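Thioesterase domain-containing protein (Pseudomonas aeruginosa, PDB 1ZKI) is a hotdog-fold thioesterase that probably hydrolyses the thioester bond of acyl-CoA substrates. Local coordinates at residues D23-S26 with A32-R35; S14-L19 with L54-D59; V60-A65 with G126-L131. All coordinates share one frame; numbering follows the deposited sequence. Where two conformers were deposited one is given.

The three contacts follow the hotdog fold from its sheet edge to the packing of sheet on helix. Contact 1 is a partly buried beta hairpin at one margin of the sheet, held by backbone hydrogen bonds and a salt bridge. Contact 2 joins the short helix 15-20 to helix 51-70 through one hydroxyl-to-hydroxyl bond, with an exposed tyrosine on one side and a buried serine on the other. Contact 3 is buried and apolar: the next turns of helix 51-70 meet strand 119-130 without a hydrogen bond. Helix 51-70 thus serves contacts 2 and 3, and it also touches contact 1, where Val34 packs on Leu57, Thr61 and Leu64.

Contact 1. Residues D23-S26 with A32-R35; sequences DPVS and AEVR
Arg35 lies beside Asp23 on one face of a two-stranded antiparallel hairpin, and its side chain tracks the aspartate along its length. CB rests against Val25 CG2. With chi1 at 66°, CG stands between the backbone N and the carbonyl carbon, which brings it 3.5 Å from Asp23 CB. CD then passes Asp23 OD2, and the bend at chi3 carries the guanidinium round to the carboxylate, where NH2 donates to Asp23 OD2 at 2.9 Å in a salt bridge. The aspartate oxygen lies near the guanidinium plane and is met on its anti side, with the two flat groups turned 89° apart. NE has a second anion in Glu93. The backbones of the same two residues, Asp23 and Arg35, exchange two hydrogen bonds, Arg35 N reaching Asp23 O at 2.9 Å. Further along, a classic beta bulge sets Val25 and Ser26 opposite Glu33, whose O accepts from Val25 N at 2.8 Å and from Ser26 N at 3.2 Å, both from the same face of its carbonyl plane. A water bridges Ser26 OG and Glu33 OE1, while Glu33 OE2 forms a salt bridge with Arg95. Strand 23-27 is the outermost of the sheet within the chain; strand 31-37 is flanked on its other side by strand 93-103, and the opposite face, carrying Val34, packs against helix 51-70.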
loop_
_atom_site.group_PDB
_atom_site.type_symbol
_atom_site.label_atom_id
_atom_site.label_comp_id
_atom_site.label_asym_id
_atom_site.label_seq_id
_atom_site.Cartn_x
_atom_site.Cartn_y
_atom_site.Cartn_z
ATOM N N ASP A 23 -8.906 -17.748 9.519
ATOM C CA ASP A 23 -9.983 -18.510 8.971
ATOM C C ASP A 23 -10.273 -17.984 7.556
ATOM O O ASP A 23 -10.863 -16.913 7.412
ATOM C CB ASP A 23 -11.164 -18.328 9.933
ATOM C CG ASP A 23 -12.390 -19.083 9.528
ATOM O OD1 ASP A 23 -12.282 -20.079 8.789
ATOM O OD2 ASP A 23 -13.478 -18.677 9.994
ATOM N N PRO A 24 -9.841 -18.722 6.504
ATOM C CA PRO A 24 -10.130 -18.255 5.134
ATOM C C PRO A 24 -11.629 -18.081 4.924
ATOM O O PRO A 24 -12.409 -18.901 5.423
ATOM C CB PRO A 24 -9.606 -19.396 4.247
ATOM C CG PRO A 24 -8.555 -20.076 5.106
ATOM C CD PRO A 24 -9.120 -20.018 6.496
ATOM N N VAL A 25 -12.015 -17.015 4.221
ATOM C CA VAL A 25 -13.426 -16.697 3.958
ATOM C C VAL A 25 -13.769 -16.882 2.481
ATOM O O VAL A 25 -14.772 -17.537 2.146
ATOM C CB VAL A 25 -13.772 -15.236 4.389
ATOM C CG1 VAL A 25 -15.204 -14.868 3.987
ATOM C CG2 VAL A 25 -13.617 -15.080 5.888
ATOM N N SER A 26 -12.954 -16.307 1.596
ATOM C CA SER A 26 -13.213 -16.409 0.158
ATOM C C SER A 26 -11.959 -16.183 -0.674
ATOM O O SER A 26 -10.959 -15.664 -0.183
ATOM C CB SER A 26 -14.289 -15.413 -0.273
ATOM O OG SER A 26 -13.858 -14.083 -0.064
ATOM N N ALA A 32 -8.234 -12.405 -2.009
ATOM C CA ALA A 32 -8.612 -13.313 -0.934
ATOM C C ALA A 32 -9.104 -12.548 0.275
ATOM O O ALA A 32 -8.736 -11.388 0.469
ATOM C CB ALA A 32 -7.427 -14.211 -0.554
ATOM N N GLU A 33 -9.946 -13.197 1.072
ATOM C CA GLU A 33 -10.398 -12.632 2.333
ATOM C C GLU A 33 -10.220 -13.676 3.421
ATOM O O GLU A 33 -10.563 -14.846 3.230
ATOM C CB GLU A 33 -11.868 -12.181 2.278
ATOM C CG GLU A 33 -12.348 -11.585 3.624
ATOM C CD GLU A 33 -13.728 -10.939 3.571
ATOM O OE1 GLU A 33 -14.266 -10.728 2.458
ATOM O OE2 GLU A 33 -14.279 -10.642 4.660
ATOM N N VAL A 34 -9.697 -13.228 4.558
ATOM C CA VAL A 34 -9.479 -14.079 5.732
ATOM C C VAL A 34 -10.020 -13.352 6.970
ATOM O O VAL A 34 -9.891 -12.124 7.060
ATOM C CB VAL A 34 -7.951 -14.394 5.879
ATOM C CG1 VAL A 34 -7.656 -15.173 7.137
ATOM C CG2 VAL A 34 -7.423 -15.140 4.638
ATOM N N ARG A 35 -10.625 -14.086 7.907
ATOM C CA ARG A 35 -11.137 -13.474 9.142
ATOM C C ARG A 35 -10.287 -13.912 10.322
ATOM O O ARG A 35 -9.664 -14.983 10.281
ATOM C CB ARG A 35 -12.619 -13.826 9.381
ATOM C CG ARG A 35 -12.883 -15.277 9.643
ATOM C CD ARG A 35 -14.389 -15.576 9.843
ATOM N NE ARG A 35 -14.909 -15.127 11.145
ATOM C CZ ARG A 35 -14.859 -15.829 12.276
ATOM N NH1 ARG A 35 -15.368 -15.323 13.401
ATOM N NH2 ARG A 35 -14.286 -17.040 12.308
HETATM O O HOH W 1 -15.879 -12.680 1.059
#

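Contact 2. Residues S14-L19 with L54-D59; sequences SAYSEL and LFSLMD
Tyr16 reaches from helix 15-20 to helix 51-70 and overlaps Ser56 with the far end of its ring. CG stands anti to the backbone N (chi1 -179°), which extends the ring toward helix 51-70. Its OH donates to Ser56 OG at 2.8 Å. The serine oxygen lies in the plane of the ring, at its edge, and comes within 3.3 Å of Tyr16 CE2, while Ser56 CB is 3.7 Å from that same CE2. Ser56 OG is also hydrogen-bonded to Gly52 O, one turn earlier in its own helix, so the buried hydroxyl joins the tyrosine to the helix backbone. The area buried between the segments is small, 78 Å², and comes from these two residues. At the start of the shorter helix, Ser14, the N-cap, and Ser17 form a capping box: Ser17 N donates to Ser14 OG at 3.1 Å and Ser14 N to Ser17 OG at 2.9 Å, a reciprocal pair of bonds that closes the first turn, which contains Tyr16. Leu57, on the same turn as Ser56, packs on Val34 and Val114 of the sheet. A long helix laid against an antiparallel sheet in this way is the hallmark of the hotdog fold, and here the N-terminal helix is tethered to it.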
loop_
_atom_site.group_PDB
_atom_site.type_symbol
_atom_site.label_atom_id
_atom_site.label_comp_id
_atom_site.label_asym_id
_atom_site.label_seq_id
_atom_site.Cartn_x
_atom_site.Cartn_y
_atom_site.Cartn_z
ATOM N N SER A 14 -2.076 -23.469 7.529
ATOM C CA SER A 14 -0.827 -24.033 8.040
ATOM C C SER A 14 -0.989 -24.204 9.554
ATOM O O SER A 14 -1.955 -23.696 10.129
ATOM C CB SER A 14 0.341 -23.080 7.768
ATOM O OG SER A 14 0.177 -21.832 8.443
ATOM N N ALA A 15 -0.039 -24.875 10.200
ATOM C CA ALA A 15 -0.066 -24.992 11.660
ATOM C C ALA A 15 -0.102 -23.597 12.293
ATOM O O ALA A 15 -0.844 -23.357 13.248
ATOM C CB ALA A 15 1.138 -25.744 12.156
ATOM N N TYR A 16 0.682 -22.671 11.742
ATOM C CA TYR A 16 0.733 -21.339 12.330
ATOM C C TYR A 16 -0.568 -20.550 12.114
ATOM O O TYR A 16 -1.045 -19.870 13.034
ATOM C CB TYR A 16 1.954 -20.561 11.832
ATOM C CG TYR A 16 2.086 -19.181 12.421
ATOM C CD1 TYR A 16 2.545 -19.003 13.732
ATOM C CD2 TYR A 16 1.759 -18.043 11.662
ATOM C CE1 TYR A 16 2.689 -17.711 14.281
ATOM C CE2 TYR A 16 1.895 -16.741 12.204
ATOM C CZ TYR A 16 2.355 -16.601 13.514
ATOM O OH TYR A 16 2.508 -15.355 14.064
ATOM N N SER A 17 -1.167 -20.653 10.929
ATOM C CA SER A 17 -2.421 -19.932 10.701
ATOM C C SER A 17 -3.490 -20.477 11.649
ATOM O O SER A 17 -4.287 -19.730 12.185
ATOM C CB SER A 17 -2.878 -19.996 9.234
ATOM O OG SER A 17 -3.406 -21.270 8.881
ATOM N N GLU A 18 -3.467 -21.776 11.897
ATOM C CA GLU A 18 -4.396 -22.392 12.862
ATOM C C GLU A 18 -4.202 -21.910 14.298
ATOM O O GLU A 18 -5.183 -21.674 15.023
ATOM C CB GLU A 18 -4.242 -23.905 12.798
ATOM C CG GLU A 18 -4.686 -24.429 11.481
ATOM C CD GLU A 18 -6.119 -24.780 11.531
ATOM O OE1 GLU A 18 -6.927 -23.901 11.132
ATOM O OE2 GLU A 18 -6.416 -25.915 12.007
ATOM N N LEU A 19 -2.938 -21.759 14.693
ATOM C CA LEU A 19 -2.565 -21.291 16.024
ATOM C C LEU A 19 -3.139 -19.896 16.260
ATOM O O LEU A 19 -3.765 -19.625 17.286
ATOM C CB LEU A 19 -1.041 -21.209 16.141
ATOM C CG LEU A 19 -0.506 -20.646 17.465
ATOM C CD1 LEU A 19 -0.622 -21.696 18.592
ATOM C CD2 LEU A 19 0.949 -20.102 17.303
ATOM N N LEU A 54 -2.009 -9.183 13.700
ATOM C CA LEU A 54 -2.503 -8.458 12.525
ATOM C C LEU A 54 -1.606 -8.674 11.303
ATOM O O LEU A 54 -2.111 -8.898 10.192
ATOM C CB LEU A 54 -2.632 -6.975 12.831
ATOM C CG LEU A 54 -3.824 -6.624 13.727
ATOM C CD1 LEU A 54 -3.723 -5.201 14.335
ATOM C CD2 LEU A 54 -5.160 -6.785 12.988
ATOM N N PHE A 55 -0.291 -8.622 11.493
ATOM C CA PHE A 55 0.602 -8.877 10.380
ATOM C C PHE A 55 0.452 -10.317 9.875
ATOM O O PHE A 55 0.460 -10.547 8.669
ATOM C CB PHE A 55 2.050 -8.593 10.759
ATOM C CG PHE A 55 3.011 -8.897 9.660
ATOM C CD1 PHE A 55 3.407 -7.892 8.775
ATOM C CD2 PHE A 55 3.486 -10.201 9.483
ATOM C CE1 PHE A 55 4.294 -8.171 7.730
ATOM C CE2 PHE A 55 4.370 -10.505 8.446
ATOM C CZ PHE A 55 4.784 -9.486 7.567
ATOM N N SER A 56 0.334 -11.279 10.789
ATOM C CA SER A 56 0.196 -12.691 10.419
ATOM C C SER A 56 -1.053 -12.872 9.561
ATOM O O SER A 56 -1.016 -13.514 8.526
ATOM C CB SER A 56 0.130 -13.566 11.666
ATOM O OG SER A 56 1.357 -13.489 12.385
ATOM N N LEU A 57 -2.149 -12.259 9.990
ATOM C CA LEU A 57 -3.363 -12.240 9.200
ATOM C C LEU A 57 -3.090 -11.697 7.796
ATOM O O LEU A 57 -3.454 -12.341 6.785
ATOM C CB LEU A 57 -4.406 -11.390 9.912
ATOM C CG LEU A 57 -5.627 -10.993 9.086
ATOM C CD1 LEU A 57 -6.440 -12.243 8.702
ATOM C CD2 LEU A 57 -6.458 -10.008 9.906
HETATM N N MSE A 58 -2.424 -10.542 7.720
HETATM C CA MSE A 58 -2.141 -9.943 6.427
HETATM C C MSE A 58 -1.272 -10.843 5.534
HETATM O O MSE A 58 -1.592 -11.058 4.373
HETATM C CB MSE A 58 -1.482 -8.568 6.594
HETATM C CG MSE A 58 -1.258 -7.885 5.260
HETATM SE SE MSE A 58 -0.666 -6.079 5.586
HETATM C CE MSE A 58 -2.334 -5.420 6.369
ATOM N N ASP A 59 -0.185 -11.372 6.088
ATOM C CA ASP A 59 0.727 -12.222 5.305
ATOM C C ASP A 59 -0.014 -13.451 4.740
ATOM O O ASP A 59 0.144 -13.820 3.559
ATOM C CB ASP A 59 1.921 -12.642 6.168
ATOM C CG ASP A 59 2.883 -13.543 5.417
ATOM O OD1 ASP A 59 3.470 -13.104 4.403
ATOM O OD2 ASP A 59 3.002 -14.710 5.804
#

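Contact 3. Residues V60-A65 with G126-L131; sequences VTMGLA and GTFAQL
Phe128 brings the outer end of its ring against the helix at Met62 and Gly63. Its CE2 is 3.7 Å from Met62 CB, an apolar contact, and CZ lies 3.7 Å from Gly63 N. On the other side of CZ, CE1 comes within 3.8 Å of Gly63 CA, so the ring spans two successive residues of the helix and meets both obliquely. Met62, modelled as selenomethionine, starts from a CG anti to the carbonyl carbon (chi1 -70°) and then runs extended, so that its CE arrives 3.7 Å from Gly126 N. The selenomethionine lies close over Gly126, which has no side chain to stand in the way of SE. One residue thus touches the strand at two places: CB at the Phe128 ring and the terminal methyl at the backbone of Gly126. No hydrogen bond crosses the contact.

The next shell holds these groups in position. Phe128 also touches Thr78 of strand 76-85 and Leu108 of strand 107-116, and its backbone is paired with Leu108; Gly126 is paired with Val110. Met62 is bordered by Cys81, Ala98, Val110 and Ala112, contributed by three strands. On the far face of strand 119-130, Thr127 OG1 is hydrogen-bonded to Glu80 and to Asn84 of the second subunit. Strand 119-130 runs between strands 107-116 and 76-85, and helix 60-65 passes over it at 45°, the two axes 10.1 Å apart, as helix 51-70 lies across the concave side of the sheet.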
loop_
_atom_site.group_PDB
_atom_site.type_symbol
_atom_site.label_atom_id
_atom_site.label_comp_id
_atom_site.label_asym_id
_atom_site.label_seq_id
_atom_site.Cartn_x
_atom_site.Cartn_y
_atom_site.Cartn_z
ATOM N N VAL A 60 -0.842 -14.078 5.572
ATOM C CA VAL A 60 -1.605 -15.241 5.127
ATOM C C VAL A 60 -2.593 -14.889 4.012
ATOM O O VAL A 60 -2.687 -15.611 3.020
ATOM C CB VAL A 60 -2.285 -15.952 6.306
ATOM C CG1 VAL A 60 -3.312 -16.979 5.821
ATOM C CG2 VAL A 60 -1.192 -16.632 7.204
ATOM N N THR A 61 -3.329 -13.796 4.191
ATOM C CA THR A 61 -4.292 -13.350 3.177
ATOM C C THR A 61 -3.590 -13.021 1.850
ATOM O O THR A 61 -4.067 -13.383 0.781
ATOM C CB THR A 61 -5.098 -12.119 3.659
ATOM O OG1 THR A 61 -5.593 -12.371 4.981
ATOM C CG2 THR A 61 -6.297 -11.881 2.727
HETATM N N MSE A 62 -2.457 -12.322 1.932
HETATM C CA MSE A 62 -1.663 -12.025 0.737
HETATM C C MSE A 62 -1.187 -13.302 0.036
HETATM O O MSE A 62 -1.253 -13.385 -1.176
HETATM C CB MSE A 62 -0.480 -11.128 1.090
HETATM C CG MSE A 62 -0.874 -9.717 1.455
HETATM SE SE MSE A 62 0.838 -8.818 1.973
HETATM C CE MSE A 62 0.239 -6.977 1.779
ATOM N N GLY A 63 -0.733 -14.301 0.799
ATOM C CA GLY A 63 -0.317 -15.580 0.210
ATOM C C GLY A 63 -1.449 -16.266 -0.551
ATOM O O GLY A 63 -1.239 -16.821 -1.637
ATOM N N LEU A 64 -2.645 -16.228 0.034
ATOM C CA LEU A 64 -3.832 -16.825 -0.570
ATOM C C LEU A 64 -4.260 -16.071 -1.831
ATOM O O LEU A 64 -4.675 -16.677 -2.816
ATOM C CB LEU A 64 -4.960 -16.886 0.463
ATOM C CG LEU A 64 -4.814 -17.974 1.542
ATOM C CD1 LEU A 64 -6.003 -17.879 2.524
ATOM C CD2 LEU A 64 -4.727 -19.371 0.919
ATOM N N ALA A 65 -4.152 -14.738 -1.804
ATOM C CA ALA A 65 -4.401 -13.936 -3.003
ATOM C C ALA A 65 -3.426 -14.327 -4.112
ATOM O O ALA A 65 -3.834 -14.502 -5.253
ATOM C CB ALA A 65 -4.299 -12.431 -2.695
ATOM N N GLY A 126 3.205 -5.771 -0.061
ATOM C CA GLY A 126 4.347 -6.707 -0.040
ATOM C C GLY A 126 4.672 -7.276 -1.404
ATOM O O GLY A 126 3.934 -7.057 -2.389
ATOM N N THR A 127 5.763 -8.034 -1.450
ATOM C CA THR A 127 6.293 -8.559 -2.693
ATOM C C THR A 127 6.505 -10.034 -2.453
ATOM O O THR A 127 7.080 -10.431 -1.429
ATOM C CB THR A 127 7.624 -7.893 -3.052
ATOM O OG1 THR A 127 7.521 -6.480 -2.849
ATOM C CG2 THR A 127 8.033 -8.187 -4.532
ATOM N N PHE A 128 6.040 -10.838 -3.401
ATOM C CA PHE A 128 6.192 -12.293 -3.353
ATOM C C PHE A 128 7.081 -12.753 -4.498
ATOM O O PHE A 128 7.113 -12.132 -5.572
ATOM C CB PHE A 128 4.803 -12.950 -3.434
ATOM C CG PHE A 128 4.061 -12.965 -2.128
ATOM C CD1 PHE A 128 3.847 -14.162 -1.459
ATOM C CD2 PHE A 128 3.601 -11.789 -1.548
ATOM C CE1 PHE A 128 3.170 -14.196 -0.245
ATOM C CE2 PHE A 128 2.929 -11.797 -0.315
ATOM C CZ PHE A 128 2.710 -13.005 0.339
ATOM N N ALA A 129 7.819 -13.842 -4.279
ATOM C CA ALA A 129 8.641 -14.408 -5.337
ATOM C C ALA A 129 7.846 -15.572 -5.918
ATOM O O ALA A 129 7.323 -16.410 -5.171
ATOM C CB ALA A 129 9.975 -14.871 -4.790
ATOM N N GLN A 130 7.684 -15.564 -7.238
ATOM C CA GLN A 130 6.994 -16.641 -7.945
ATOM C C GLN A 130 7.931 -17.839 -8.026
ATOM O O GLN A 130 9.016 -17.741 -8.606
ATOM C CB GLN A 130 6.574 -16.179 -9.351
ATOM C CG GLN A 130 5.817 -17.230 -10.168
ATOM C CD GLN A 130 4.465 -17.559 -9.566
ATOM O OE1 GLN A 130 3.576 -16.712 -9.531
ATOM N NE2 GLN A 130 4.307 -18.798 -9.081
ATOM N N LEU A 131 7.530 -18.951 -7.409
ATOM C CA LEU A 131 8.316 -20.185 -7.483
ATOM C C LEU A 131 7.814 -21.053 -8.632
ATOM O O LEU A 131 6.801 -20.735 -9.266
ATOM C CB LEU A 131 8.284 -20.952 -6.153
ATOM C CG LEU A 131 8.784 -20.190 -4.917
ATOM C CD1 LEU A 131 8.760 -21.088 -3.690
ATOM C CD2 LEU A 131 10.183 -19.594 -5.135
#